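Local structure of exosome complex component Rrp41 (Archaeoglobus fulgidus, 3M7N) at residues I75-N80 and K103-A108. The protein probably degrades RNA in the 3'-to-5' direction as the catalytic component of the archaeal exosome, and may also synthesize heteromeric RNA tails. The protein carries 1 engineered substitution. Sequence-based numbering, arbitrary orientation.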
ATOM      1  N   ILE E  75      12.664   7.360 -14.634  1.00 33.12           N
ATOM      2  CA  ILE E  75      11.631   7.939 -15.472  1.00 31.47           C
ATOM      3  C   ILE E  75      10.298   7.287 -15.175  1.00 29.62           C
ATOM      4  O   ILE E  75      10.206   6.075 -15.057  1.00 30.40           O
ATOM      5  CB  ILE E  75      11.917   7.716 -16.976  1.00 32.78           C
ATOM      6  CG1 ILE E  75      13.335   8.158 -17.330  1.00 29.97           C
ATOM      7  CG2 ILE E  75      10.868   8.424 -17.814  1.00 23.77           C
ATOM      8  CD1 ILE E  75      13.576   9.606 -17.093  1.00 29.73           C
ATOM      9  N   ARG E  76       9.255   8.095 -15.071  1.00 30.12           N
ATOM     10  CA  ARG E  76       7.935   7.541 -14.890  1.00 35.99           C
ATOM     11  C   ARG E  76       7.043   8.136 -15.956  1.00 34.57           C
ATOM     12  O   ARG E  76       7.217   9.281 -16.362  1.00 35.03           O
ATOM     13  CB  ARG E  76       7.430   7.799 -13.465  1.00 36.89           C
ATOM     14  CG  ARG E  76       8.433   7.269 -12.426  1.00 42.20           C
ATOM     15  CD  ARG E  76       7.916   7.293 -11.024  1.00 46.17           C
ATOM     16  NE  ARG E  76       8.362   8.493 -10.332  1.00 51.49           N
ATOM     17  CZ  ARG E  76       8.023   8.800  -9.089  1.00 54.82           C
ATOM     18  NH1 ARG E  76       8.480   9.916  -8.544  1.00 56.62           N
ATOM     19  NH2 ARG E  76       7.229   7.988  -8.397  1.00 54.17           N
ATOM     20  N   TYR E  77       6.122   7.336 -16.450  1.00 26.35           N
ATOM     21  CA  TYR E  77       5.280   7.798 -17.510  1.00 30.82           C
ATOM     22  C   TYR E  77       3.965   7.170 -17.199  1.00 27.65           C
ATOM     23  O   TYR E  77       3.881   5.974 -16.973  1.00 31.85           O
ATOM     24  CB  TYR E  77       5.826   7.322 -18.868  1.00 30.47           C
ATOM     25  CG  TYR E  77       5.050   7.755 -20.085  1.00 26.13           C
ATOM     26  CD1 TYR E  77       5.593   8.667 -20.994  1.00 32.67           C
ATOM     27  CD2 TYR E  77       3.794   7.237 -20.352  1.00 23.91           C
ATOM     28  CE1 TYR E  77       4.893   9.067 -22.126  1.00 23.18           C
ATOM     29  CE2 TYR E  77       3.094   7.623 -21.473  1.00 27.31           C
ATOM     30  CZ  TYR E  77       3.657   8.536 -22.368  1.00 28.54           C
ATOM     31  OH  TYR E  77       2.959   8.913 -23.500  1.00 28.81           O
ATOM     32  N   ARG E  78       2.939   7.991 -17.163  1.00 30.28           N
ATOM     33  CA  ARG E  78       1.618   7.501 -16.875  1.00 31.67           C
ATOM     34  C   ARG E  78       0.683   7.901 -17.991  1.00 31.52           C
ATOM     35  O   ARG E  78       0.560   9.077 -18.326  1.00 33.99           O
ATOM     36  CB  ARG E  78       1.121   8.063 -15.536  1.00 33.97           C
ATOM     37  CG  ARG E  78      -0.194   7.454 -15.096  1.00 38.80           C
ATOM     38  CD  ARG E  78      -0.573   7.912 -13.712  1.00 51.16           C
ATOM     39  NE  ARG E  78      -1.413   9.101 -13.735  1.00 52.20           N
ATOM     40  CZ  ARG E  78      -2.719   9.072 -13.975  1.00 57.23           C
ATOM     41  NH1 ARG E  78      -3.433  10.200 -13.967  1.00 52.11           N
ATOM     42  NH2 ARG E  78      -3.305   7.907 -14.230  1.00 59.24           N
ATOM     43  N   TYR E  79       0.024   6.905 -18.556  1.00 32.38           N
ATOM     44  CA  TYR E  79      -0.946   7.097 -19.600  1.00 29.04           C
ATOM     45  C   TYR E  79      -2.309   6.872 -18.984  1.00 35.49           C
ATOM     46  O   TYR E  79      -2.573   5.826 -18.387  1.00 33.25           O
ATOM     47  CB  TYR E  79      -0.694   6.085 -20.722  1.00 29.12           C
ATOM     48  CG  TYR E  79      -1.816   5.939 -21.725  1.00 28.92           C
ATOM     49  CD1 TYR E  79      -1.787   6.612 -22.952  1.00 31.18           C
ATOM     50  CD2 TYR E  79      -2.893   5.101 -21.466  1.00 28.57           C
ATOM     51  CE1 TYR E  79      -2.829   6.455 -23.892  1.00 26.17           C
ATOM     52  CE2 TYR E  79      -3.922   4.941 -22.390  1.00 31.28           C
ATOM     53  CZ  TYR E  79      -3.884   5.618 -23.600  1.00 29.84           C
ATOM     54  OH  TYR E  79      -4.920   5.443 -24.492  1.00 28.38           O
ATOM     55  N   ASN E  80      -3.186   7.847 -19.137  1.00 35.71           N
ATOM     56  CA  ASN E  80      -4.470   7.780 -18.476  1.00 32.93           C
ATOM     57  C   ASN E  80      -5.568   8.369 -19.337  1.00 37.20           C
ATOM     58  O   ASN E  80      -5.431   9.466 -19.883  1.00 37.60           O
ATOM     59  CB  ASN E  80      -4.406   8.490 -17.116  1.00 38.36           C
ATOM     60  CG  ASN E  80      -5.702   8.365 -16.335  1.00 45.80           C
ATOM     61  OD1 ASN E  80      -6.259   7.274 -16.204  1.00 49.62           O
ATOM     62  ND2 ASN E  80      -6.199   9.481 -15.828  1.00 45.14           N
ATOM     63  N   LYS E 103       4.063   1.452 -19.554  1.00 28.57           N
ATOM     64  CA  LYS E 103       5.369   0.791 -19.432  1.00 32.67           C
ATOM     65  C   LYS E 103       6.194   0.940 -20.715  1.00 29.97           C
ATOM     66  O   LYS E 103       7.364   1.299 -20.683  1.00 29.44           O
ATOM     67  CB  LYS E 103       5.188  -0.697 -19.087  1.00 33.34           C
ATOM     68  CG  LYS E 103       6.483  -1.475 -18.884  1.00 32.63           C
ATOM     69  CD  LYS E 103       6.190  -2.904 -18.390  1.00 39.38           C
ATOM     70  CE  LYS E 103       7.448  -3.786 -18.348  1.00 37.71           C
ATOM     71  NZ  LYS E 103       8.034  -3.895 -19.718  1.00 39.40           N
ATOM     72  N   VAL E 104       5.576   0.671 -21.852  1.00 26.84           N
ATOM     73  CA  VAL E 104       6.321   0.750 -23.097  1.00 30.59           C
ATOM     74  C   VAL E 104       6.658   2.213 -23.463  1.00 32.44           C
ATOM     75  O   VAL E 104       7.745   2.488 -23.969  1.00 29.33           O
ATOM     76  CB  VAL E 104       5.600  -0.009 -24.211  1.00 30.06           C
ATOM     77  CG1 VAL E 104       4.351   0.722 -24.647  1.00 27.12           C
ATOM     78  CG2 VAL E 104       6.528  -0.227 -25.356  1.00 40.39           C
ATOM     79  N   SER E 105       5.747   3.143 -23.161  1.00 28.20           N
ATOM     80  CA  SER E 105       6.016   4.568 -23.324  1.00 25.60           C
ATOM     81  C   SER E 105       7.190   5.000 -22.482  1.00 29.29           C
ATOM     82  O   SER E 105       8.059   5.745 -22.951  1.00 30.93           O
ATOM     83  CB  SER E 105       4.811   5.417 -22.929  1.00 26.68           C
ATOM     84  OG  SER E 105       3.701   5.149 -23.756  1.00 29.80           O
ATOM     85  N   LYS E 106       7.214   4.560 -21.225  1.00 29.36           N
ATOM     86  CA  LYS E 106       8.341   4.902 -20.363  1.00 29.51           C
ATOM     87  C   LYS E 106       9.628   4.389 -20.985  1.00 28.74           C
ATOM     88  O   LYS E 106      10.683   5.053 -20.971  1.00 31.19           O
ATOM     89  CB  LYS E 106       8.178   4.283 -18.969  1.00 31.60           C
ATOM     90  CG  LYS E 106       9.375   4.547 -18.070  1.00 33.93           C
ATOM     91  CD  LYS E 106       9.299   3.761 -16.779  1.00 39.09           C
ATOM     92  CE  LYS E 106      10.145   2.503 -16.867  1.00 45.63           C
ATOM     93  NZ  LYS E 106       9.459   1.334 -16.232  1.00 46.53           N
ATOM     94  N   GLU E 107       9.534   3.171 -21.499  1.00 28.68           N
ATOM     95  CA  GLU E 107      10.682   2.494 -22.087  1.00 31.39           C
ATOM     96  C   GLU E 107      11.232   3.282 -23.289  1.00 30.59           C
ATOM     97  O   GLU E 107      12.445   3.399 -23.451  1.00 28.90           O
ATOM     98  CB  GLU E 107      10.320   1.039 -22.427  1.00 25.07           C
ATOM     99  CG  GLU E 107      10.492   0.129 -21.204  1.00 31.89           C
ATOM    100  CD  GLU E 107       9.664  -1.150 -21.247  1.00 34.74           C
ATOM    101  OE1 GLU E 107       8.932  -1.376 -22.232  1.00 32.61           O
ATOM    102  OE2 GLU E 107       9.741  -1.928 -20.273  1.00 35.99           O
ATOM    103  N   ALA E 108      10.333   3.865 -24.083  1.00 27.51           N
ATOM    104  CA  ALA E 108      10.736   4.660 -25.242  1.00 29.25           C
ATOM    105  C   ALA E 108      11.569   5.860 -24.821  1.00 31.80           C
ATOM    106  O   ALA E 108      12.490   6.272 -25.527  1.00 35.32           O
ATOM    107  CB  ALA E 108       9.509   5.107 -26.072  1.00 20.18           C
TER
HETATM  108  O   HOH W   1       1.814   6.874 -24.702  1.00 24.22           O
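The phenol ring of Tyr77 lies flat against Ser105, whose CB sits over one face of the ring, displaced from the centre toward the CD2-CE2 rim in a CH-pi contact. CG of Tyr77 is anti to the backbone N (chi1 -179°), which lays the ring alongside the helix, across Ser105. Ser105 has OG anti to its own carbonyl carbon, so the hydroxyl lies near the far end of the ring, 3.7 Å from CZ of Tyr77. A single water joins the two polar tips, 2.6 Å from Tyr77 OH and donating to Ser105 OG at 2.7 Å; the serine oxygen is also hydrogen-bonded to the backbone oxygen of Ile101, one turn earlier. At the root of the ring, CB of Tyr77 packs against CB of Lys106 at 3.8 Å. Here helix 96-110 packs on strand 74-81, outermost of the mixed sheet within this chain, in domain 1 of this RNase PH-family subunit; it is the helix of a beta-alpha-beta crossover between the parallel neighbours 74-81 and 122-129, and its segment runs at 140° to the strand segment. Helix 136-150 adds Cys140 and Ala144 to the surroundings of Tyr77. The Lys106 chain starts extended, with CG anti to the backbone N (chi1 176°), and crosses Ile75 obliquely, its CG 4.2 Å from Ile75 CG2; bends at chi3 and chi4 then lead the amine away. On another side of the helix, Lys103 NZ meets the syn lone pair of Glu107 OE2 at 2.7 Å, and this ammonium also pairs with Glu104 of a neighbouring exonuclease 2 subunit.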